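Local coordinates for bifunctional enzyme cysn/cysc (Mycobacterium tuberculosis, PDB 4BZP), which phosphorylates adenosine-5'-phosphosulfate (APS) at its 3'-hydroxyl at the expense of ATP, the kinase step of sulfate activation, at residues G125-A130 / T136-I141; A50-G53 / A57-A60; G5-F10 / K97-A102. All coordinates share one frame; numbering follows the deposited sequence. Where two conformers were deposited one is given.

Interaction 1 (G125-A130 / T136-I141); sequences GLYAKA and THFTGI
The ring of Y127 has F138 over one face: CE1 of F138 points into it, displaced toward the rim and closest to Y127 CE2 at 3.6 Å. F138 in turn carries the methyl of A130 over one of its own faces and the CB of L126 at its edge, near the ring plane. The two rings form an edge-to-face (T-shaped) pair with centroids 4.9 Å apart and planes inclined at 65°, F138 presenting the edge and Y127 the face. This small aromatic cluster belongs to the P-loop kinase fold of APS kinase, where the short helix 126-131 packs against the loop leading on to strand 153-155. A130 makes a CH-pi contact with F138, its CB lying 4.2 Å from the ring centroid and 23° off the normal. The phenyl reaches the helix because CG of F138 stands anti to the backbone N (chi1 -174°), which sends the ring out from the loop between L126, Y127 and A130. Behind it the loop turns back, closed by the backbone bond from I141 N to F138 O, and returns I141 to the same helix surface.

The contact itself is apolar. Y127 OH is hydrogen-bonded to S14 O in the ADP-binding loop, which ties the aromatic pair to the nucleotide site, while the Y127 side chain also touches L115, C118 and E119 of helix 115-121. F138 N donates to D142 OD1, and Y127 N to D122 OD1. The extended end of I141 completes the cluster: its CD1 sits 3.8 Å from A130 CB and 3.9 Å from Y127 CD2.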
loop_
_atom_site.group_PDB
_atom_site.type_symbol
_atom_site.label_atom_id
_atom_site.label_comp_id
_atom_site.label_asym_id
_atom_site.label_seq_id
_atom_site.Cartn_x
_atom_site.Cartn_y
_atom_site.Cartn_z
ATOM N N GLY A 125 -26.339 -10.922 -3.704
ATOM C CA GLY A 125 -27.629 -10.241 -3.686
ATOM C C GLY A 125 -27.579 -8.776 -4.026
ATOM O O GLY A 125 -28.546 -8.053 -3.803
ATOM N N LEU A 126 -26.496 -8.277 -4.597
ATOM C CA LEU A 126 -26.360 -6.877 -4.975
ATOM C C LEU A 126 -27.295 -6.538 -6.126
ATOM O O LEU A 126 -27.859 -5.432 -6.160
ATOM C CB LEU A 126 -24.902 -6.595 -5.416
ATOM C CG LEU A 126 -23.902 -6.759 -4.275
ATOM C CD1 LEU A 126 -22.504 -6.572 -4.878
ATOM C CD2 LEU A 126 -24.144 -5.784 -3.124
ATOM N N TYR A 127 -27.497 -7.423 -7.099
ATOM C CA TYR A 127 -28.459 -7.156 -8.200
ATOM C C TYR A 127 -29.843 -7.072 -7.597
ATOM O O TYR A 127 -30.613 -6.192 -8.001
ATOM C CB TYR A 127 -28.422 -8.203 -9.321
ATOM C CG TYR A 127 -27.228 -8.024 -10.234
ATOM C CD1 TYR A 127 -26.043 -8.646 -9.945
ATOM C CD2 TYR A 127 -27.311 -7.262 -11.382
ATOM C CE1 TYR A 127 -24.925 -8.471 -10.787
ATOM C CE2 TYR A 127 -26.253 -7.061 -12.214
ATOM C CZ TYR A 127 -25.039 -7.676 -11.919
ATOM O OH TYR A 127 -23.951 -7.420 -12.729
ATOM N N ALA A 128 -30.202 -7.970 -6.673
ATOM C CA ALA A 128 -31.556 -7.887 -6.060
ATOM C C ALA A 128 -31.717 -6.547 -5.350
ATOM O O ALA A 128 -32.790 -5.932 -5.457
ATOM C CB ALA A 128 -31.771 -9.043 -5.112
ATOM N N LYS A 129 -30.698 -6.062 -4.644
ATOM C CA LYS A 129 -30.802 -4.737 -4.013
ATOM C C LYS A 129 -30.961 -3.659 -5.087
ATOM O O LYS A 129 -31.802 -2.694 -4.924
ATOM C CB LYS A 129 -29.600 -4.426 -3.166
ATOM C CG LYS A 129 -29.628 -4.975 -1.792
ATOM C CD LYS A 129 -28.596 -4.279 -0.926
ATOM C CE LYS A 129 -28.483 -4.851 0.454
ATOM N NZ LYS A 129 -27.935 -3.786 1.337
ATOM N N ALA A 130 -30.201 -3.697 -6.163
ATOM C CA ALA A 130 -30.276 -2.667 -7.201
ATOM C C ALA A 130 -31.662 -2.630 -7.800
ATOM O O ALA A 130 -32.232 -1.535 -8.035
ATOM C CB ALA A 130 -29.226 -2.919 -8.278
ATOM N N THR A 136 -28.146 2.534 -5.941
ATOM C CA THR A 136 -28.223 3.273 -7.215
ATOM C C THR A 136 -26.777 3.494 -7.747
ATOM O O THR A 136 -25.798 3.266 -7.050
ATOM C CB THR A 136 -28.986 4.623 -7.054
ATOM O OG1 THR A 136 -28.269 5.387 -6.094
ATOM C CG2 THR A 136 -30.420 4.364 -6.572
ATOM N N HIS A 137 -26.702 3.965 -8.989
ATOM C CA HIS A 137 -25.439 4.075 -9.735
ATOM C C HIS A 137 -24.697 2.753 -9.752
ATOM O O HIS A 137 -23.497 2.687 -9.490
ATOM C CB HIS A 137 -24.603 5.186 -9.146
ATOM C CG HIS A 137 -25.280 6.514 -9.303
ATOM N ND1 HIS A 137 -25.150 7.264 -10.446
ATOM C CD2 HIS A 137 -26.162 7.171 -8.513
ATOM C CE1 HIS A 137 -25.899 8.354 -10.343
ATOM N NE2 HIS A 137 -26.534 8.315 -9.182
ATOM N N PHE A 138 -25.468 1.697 -9.981
ATOM C CA PHE A 138 -24.958 0.330 -10.015
ATOM C C PHE A 138 -24.537 0.056 -11.458
ATOM O O PHE A 138 -25.354 0.090 -12.408
ATOM C CB PHE A 138 -26.059 -0.623 -9.614
ATOM C CG PHE A 138 -25.622 -2.053 -9.465
ATOM C CD1 PHE A 138 -25.483 -2.872 -10.552
ATOM C CD2 PHE A 138 -25.287 -2.501 -8.240
ATOM C CE1 PHE A 138 -25.099 -4.202 -10.366
ATOM C CE2 PHE A 138 -24.926 -3.837 -8.038
ATOM C CZ PHE A 138 -24.805 -4.653 -9.131
ATOM N N THR A 139 -23.243 -0.230 -11.649
ATOM C CA THR A 139 -22.678 -0.436 -12.984
ATOM C C THR A 139 -23.413 -1.556 -13.717
ATOM O O THR A 139 -23.628 -2.643 -13.210
ATOM C CB THR A 139 -21.195 -0.771 -12.857
ATOM O OG1 THR A 139 -20.516 0.348 -12.271
ATOM C CG2 THR A 139 -20.596 -1.078 -14.173
ATOM N N GLY A 140 -23.835 -1.262 -14.939
ATOM C CA GLY A 140 -24.581 -2.206 -15.763
ATOM C C GLY A 140 -26.079 -2.017 -15.733
ATOM O O GLY A 140 -26.801 -2.585 -16.582
ATOM N N ILE A 141 -26.564 -1.262 -14.764
ATOM C CA ILE A 141 -28.004 -1.021 -14.583
ATOM C C ILE A 141 -28.283 0.460 -14.741
ATOM O O ILE A 141 -28.922 0.869 -15.743
ATOM C CB ILE A 141 -28.530 -1.536 -13.254
ATOM C CG1 ILE A 141 -28.460 -3.066 -13.254
ATOM C CG2 ILE A 141 -29.992 -1.097 -13.070
ATOM C CD1 ILE A 141 -28.746 -3.657 -11.931
#

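Interaction 2 (A50-G53 / A57-A60); sequences ADLG and ADRA
D58 turns its carboxylate toward the preceding loop with CG anti to its carbonyl carbon (chi1 -77°), and L52 takes a similar first torsion, sending its branched end against the flank of that carboxylate. The backbone N of G53 donates to D58 OD2 over 2.7 Å, with an N-H...O angle of 154°. The donor meets OD2 on the anti side and lies 33° out of the carboxylate plane. Beside this bond, L52 CD2 is 4.0 Å from D58 OD1, while its other methyl, CD1, approaches D58 O at 3.9 Å. D58 CB also closes in on the peptide, 3.2 Å from G53 O, so the aspartate packs along G53 as well as gripping its amide.

The same carbonyl, G53 O, accepts from R45, and D58 N is bonded to S55 OG, the serine just ahead of the helix. The L52 side chain also touches E61, N62 and R65 of helix 56-75. The loop also borders the second subunit, where A50 packs on R64 of that chain. An acidic side chain thus holds a backbone amide of the incoming loop in the first turn of helix 56-75, where the helix is entered in this P-loop kinase fold.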
loop_
_atom_site.group_PDB
_atom_site.type_symbol
_atom_site.label_atom_id
_atom_site.label_comp_id
_atom_site.label_asym_id
_atom_site.label_seq_id
_atom_site.Cartn_x
_atom_site.Cartn_y
_atom_site.Cartn_z
ATOM N N ALA A 50 -10.524 4.305 4.200
ATOM C CA ALA A 50 -11.627 4.681 5.079
ATOM C C ALA A 50 -12.124 6.094 4.902
ATOM O O ALA A 50 -13.254 6.378 5.315
ATOM C CB ALA A 50 -11.259 4.429 6.541
ATOM N N ASP A 51 -11.315 6.989 4.377
ATOM C CA ASP A 51 -11.711 8.364 4.148
ATOM C C ASP A 51 -12.650 8.516 2.948
ATOM O O ASP A 51 -13.278 9.582 2.795
ATOM C CB ASP A 51 -10.504 9.244 3.939
ATOM C CG ASP A 51 -9.638 8.828 2.744
ATOM O OD1 ASP A 51 -9.339 7.612 2.615
ATOM O OD2 ASP A 51 -9.235 9.742 2.006
ATOM N N LEU A 52 -12.729 7.511 2.084
ATOM C CA LEU A 52 -13.511 7.634 0.842
ATOM C C LEU A 52 -14.935 7.155 1.024
ATOM O O LEU A 52 -15.209 6.166 1.701
ATOM C CB LEU A 52 -12.866 6.782 -0.249
ATOM C CG LEU A 52 -11.454 7.225 -0.650
ATOM C CD1 LEU A 52 -10.919 6.295 -1.764
ATOM C CD2 LEU A 52 -11.472 8.636 -1.113
ATOM N N GLY A 53 -15.826 7.823 0.300
ATOM C CA GLY A 53 -17.198 7.315 0.134
ATOM C C GLY A 53 -17.383 6.753 -1.260
ATOM O O GLY A 53 -16.442 6.206 -1.864
ATOM N N ALA A 57 -16.153 10.589 -7.922
ATOM C CA ALA A 57 -14.768 10.975 -7.662
ATOM C C ALA A 57 -14.103 10.056 -6.680
ATOM O O ALA A 57 -12.921 9.643 -6.913
ATOM C CB ALA A 57 -14.740 12.406 -7.148
ATOM N N ASP A 58 -14.819 9.651 -5.646
ATOM C CA ASP A 58 -14.285 8.760 -4.651
ATOM C C ASP A 58 -14.095 7.375 -5.255
ATOM O O ASP A 58 -13.120 6.691 -4.930
ATOM C CB ASP A 58 -15.159 8.676 -3.423
ATOM C CG ASP A 58 -14.996 9.900 -2.505
ATOM O OD1 ASP A 58 -14.284 10.846 -2.862
ATOM O OD2 ASP A 58 -15.618 9.874 -1.426
ATOM N N ARG A 59 -14.980 6.941 -6.155
ATOM C CA ARG A 59 -14.759 5.655 -6.805
ATOM C C ARG A 59 -13.508 5.674 -7.709
ATOM O O ARG A 59 -12.755 4.687 -7.749
ATOM C CB ARG A 59 -15.989 5.282 -7.638
ATOM C CG ARG A 59 -17.187 4.932 -6.796
ATOM C CD ARG A 59 -18.283 4.514 -7.740
ATOM N NE ARG A 59 -19.594 4.456 -7.152
ATOM C CZ ARG A 59 -20.656 3.887 -7.754
ATOM N NH1 ARG A 59 -20.545 3.279 -8.949
ATOM N NH2 ARG A 59 -21.832 3.913 -7.141
ATOM N N ALA A 60 -13.248 6.760 -8.410
ATOM C CA ALA A 60 -12.079 6.939 -9.213
ATOM C C ALA A 60 -10.816 6.968 -8.339
ATOM O O ALA A 60 -9.790 6.357 -8.675
ATOM C CB ALA A 60 -12.112 8.146 -10.102
#

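Interaction 3 (G5-F10 / K97-A102); sequences GKTVWF and KVHADA
Strand 6-11 and the last turn of helix 89-101 lie well apart here, T7 and H99 having the nearest CA atoms at 8.1 Å, and two side chains span the gap. Both CB atoms face across it, and the side chains meet at about a right angle. T7 OG1 and H99 NE2 are hydrogen-bonded at 2.9 Å, with the hydroxyl at the edge of the imidazole and near its plane. The threonine offers its OG1 with chi1 at -63°, anti to the carbonyl carbon. The bond leaves the hydroxyl steeply, nearly perpendicular to the CB-OG1 bond of T7, which brings T7 CB to 3.2 Å and CG2 to 3.6 Å from H99 NE2.

The other imidazole nitrogen, H99 ND1, is bonded to A95 O one turn earlier in the helix. With both nitrogens engaged, the rotation of this buried ring is fixed at two points. F106 of the neighbouring strand meets the H99 ring at about 55° between planes, and T71 of helix 56-75 also touches H99. The backbone of T7 pairs with D105 and F107. The contact therefore joins the central strand of the parallel sheet, first in the chain and leading into the P-loop, to a helix covering that sheet, as in the three-layered alpha/beta core of P-loop nucleoside triphosphate hydrolases and kinases.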
loop_
_atom_site.group_PDB
_atom_site.type_symbol
_atom_site.label_atom_id
_atom_site.label_comp_id
_atom_site.label_asym_id
_atom_site.label_seq_id
_atom_site.Cartn_x
_atom_site.Cartn_y
_atom_site.Cartn_z
ATOM N N GLY A 5 7.490 -8.215 -9.279
ATOM C CA GLY A 5 6.241 -8.859 -9.614
ATOM C C GLY A 5 5.528 -8.126 -10.762
ATOM O O GLY A 5 6.124 -7.346 -11.494
ATOM N N LYS A 6 4.266 -8.392 -10.868
ATOM C CA LYS A 6 3.441 -7.940 -11.975
ATOM C C LYS A 6 2.057 -7.778 -11.433
ATOM O O LYS A 6 1.720 -8.341 -10.374
ATOM C CB LYS A 6 3.371 -9.025 -13.049
ATOM C CG LYS A 6 4.695 -9.576 -13.536
ATOM C CD LYS A 6 4.576 -10.618 -14.590
ATOM C CE LYS A 6 5.987 -11.143 -14.937
ATOM N NZ LYS A 6 5.819 -12.351 -15.789
ATOM N N THR A 7 1.213 -7.075 -12.197
ATOM C CA THR A 7 -0.194 -6.891 -11.829
ATOM C C THR A 7 -1.174 -7.370 -12.870
ATOM O O THR A 7 -1.044 -7.044 -14.050
ATOM C CB THR A 7 -0.505 -5.407 -11.515
ATOM O OG1 THR A 7 0.292 -5.026 -10.370
ATOM C CG2 THR A 7 -1.990 -5.138 -11.223
ATOM N N VAL A 8 -2.159 -8.162 -12.427
ATOM C CA VAL A 8 -3.304 -8.510 -13.221
ATOM C C VAL A 8 -4.484 -7.672 -12.758
ATOM O O VAL A 8 -4.906 -7.793 -11.607
ATOM C CB VAL A 8 -3.634 -10.006 -13.077
ATOM C CG1 VAL A 8 -4.847 -10.352 -13.928
ATOM C CG2 VAL A 8 -2.440 -10.848 -13.457
ATOM N N TRP A 9 -5.009 -6.830 -13.628
ATOM C CA TRP A 9 -6.076 -5.869 -13.334
ATOM C C TRP A 9 -7.317 -6.376 -14.006
ATOM O O TRP A 9 -7.456 -6.312 -15.269
ATOM C CB TRP A 9 -5.687 -4.496 -13.857
ATOM C CG TRP A 9 -6.509 -3.351 -13.395
ATOM C CD1 TRP A 9 -7.622 -2.882 -13.961
ATOM C CD2 TRP A 9 -6.241 -2.514 -12.240
ATOM N NE1 TRP A 9 -8.101 -1.818 -13.225
ATOM C CE2 TRP A 9 -7.247 -1.557 -12.188
ATOM C CE3 TRP A 9 -5.245 -2.480 -11.267
ATOM C CZ2 TRP A 9 -7.281 -0.564 -11.177
ATOM C CZ3 TRP A 9 -5.325 -1.498 -10.284
ATOM C CH2 TRP A 9 -6.320 -0.611 -10.268
ATOM N N PHE A 10 -8.251 -6.904 -13.234
ATOM C CA PHE A 10 -9.486 -7.327 -13.797
ATOM C C PHE A 10 -10.390 -6.153 -14.110
ATOM O O PHE A 10 -10.256 -4.968 -13.668
ATOM C CB PHE A 10 -10.214 -8.279 -12.876
ATOM C CG PHE A 10 -9.540 -9.590 -12.716
ATOM C CD1 PHE A 10 -8.545 -9.750 -11.775
ATOM C CD2 PHE A 10 -9.874 -10.661 -13.525
ATOM C CE1 PHE A 10 -7.887 -10.947 -11.656
ATOM C CE2 PHE A 10 -9.216 -11.858 -13.411
ATOM C CZ PHE A 10 -8.256 -12.021 -12.430
ATOM N N LYS A 97 -0.949 3.182 -16.705
ATOM C CA LYS A 97 0.143 4.178 -16.788
ATOM C C LYS A 97 0.903 4.210 -15.461
ATOM O O LYS A 97 2.142 4.331 -15.448
ATOM C CB LYS A 97 -0.429 5.544 -17.124
ATOM C CG LYS A 97 0.637 6.619 -17.084
ATOM C CD LYS A 97 0.039 7.904 -17.586
ATOM C CE LYS A 97 0.999 9.058 -17.309
ATOM N NZ LYS A 97 2.276 8.767 -17.989
ATOM N N VAL A 98 0.266 4.106 -14.313
ATOM C CA VAL A 98 0.956 4.033 -13.054
ATOM C C VAL A 98 1.962 2.882 -13.093
ATOM O O VAL A 98 3.096 2.996 -12.588
ATOM C CB VAL A 98 -0.039 3.921 -11.859
ATOM C CG1 VAL A 98 0.650 3.522 -10.585
ATOM C CG2 VAL A 98 -0.773 5.251 -11.647
ATOM N N HIS A 99 1.532 1.739 -13.577
ATOM C CA HIS A 99 2.418 0.566 -13.649
ATOM C C HIS A 99 3.534 0.790 -14.647
ATOM O O HIS A 99 4.711 0.543 -14.296
ATOM C CB HIS A 99 1.604 -0.668 -13.999
ATOM C CG HIS A 99 0.845 -1.203 -12.833
ATOM N ND1 HIS A 99 -0.273 -0.574 -12.323
ATOM C CD2 HIS A 99 1.083 -2.254 -12.027
ATOM C CE1 HIS A 99 -0.705 -1.250 -11.270
ATOM N NE2 HIS A 99 0.113 -2.263 -11.057
ATOM N N ALA A 100 3.220 1.297 -15.816
ATOM C CA ALA A 100 4.262 1.489 -16.830
ATOM C C ALA A 100 5.290 2.499 -16.334
ATOM O O ALA A 100 6.496 2.301 -16.585
ATOM C CB ALA A 100 3.625 1.935 -18.132
ATOM N N ASP A 101 4.843 3.560 -15.696
ATOM C CA ASP A 101 5.783 4.572 -15.170
ATOM C C ASP A 101 6.731 3.951 -14.146
ATOM O O ASP A 101 7.908 4.405 -14.025
ATOM C CB ASP A 101 5.052 5.741 -14.517
ATOM C CG ASP A 101 4.333 6.668 -15.477
ATOM O OD1 ASP A 101 4.581 6.649 -16.678
ATOM O OD2 ASP A 101 3.508 7.452 -14.951
ATOM N N ALA A 102 6.261 2.961 -13.385
ATOM C CA ALA A 102 7.061 2.237 -12.401
ATOM C C ALA A 102 7.869 1.082 -12.944
ATOM O O ALA A 102 8.588 0.398 -12.164
ATOM C CB ALA A 102 6.140 1.739 -11.318
#

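Overall arrangement
Along the chain interaction 2 is nested within the long loop closed by interaction 3, and interaction 1 follows both. Interactions 1 and 2 have centres about 18 Å apart and touch: R59 NH1 on helix 56-75 probably hydrogen-bonds to H137 O in the loop 136-141. Interaction 3 lies across the centre of the chain from interaction 1, with centres about 29 Å apart, and its centre is about 21 Å from that of interaction 2. Helix 56-75 links interactions 2 and 3, with interaction 2 at its start and T71 beside H99 near its other end. Interaction 3 thus belongs to the sheet core, interaction 1 adjoins the nucleotide side, and interaction 2 borders the second subunit.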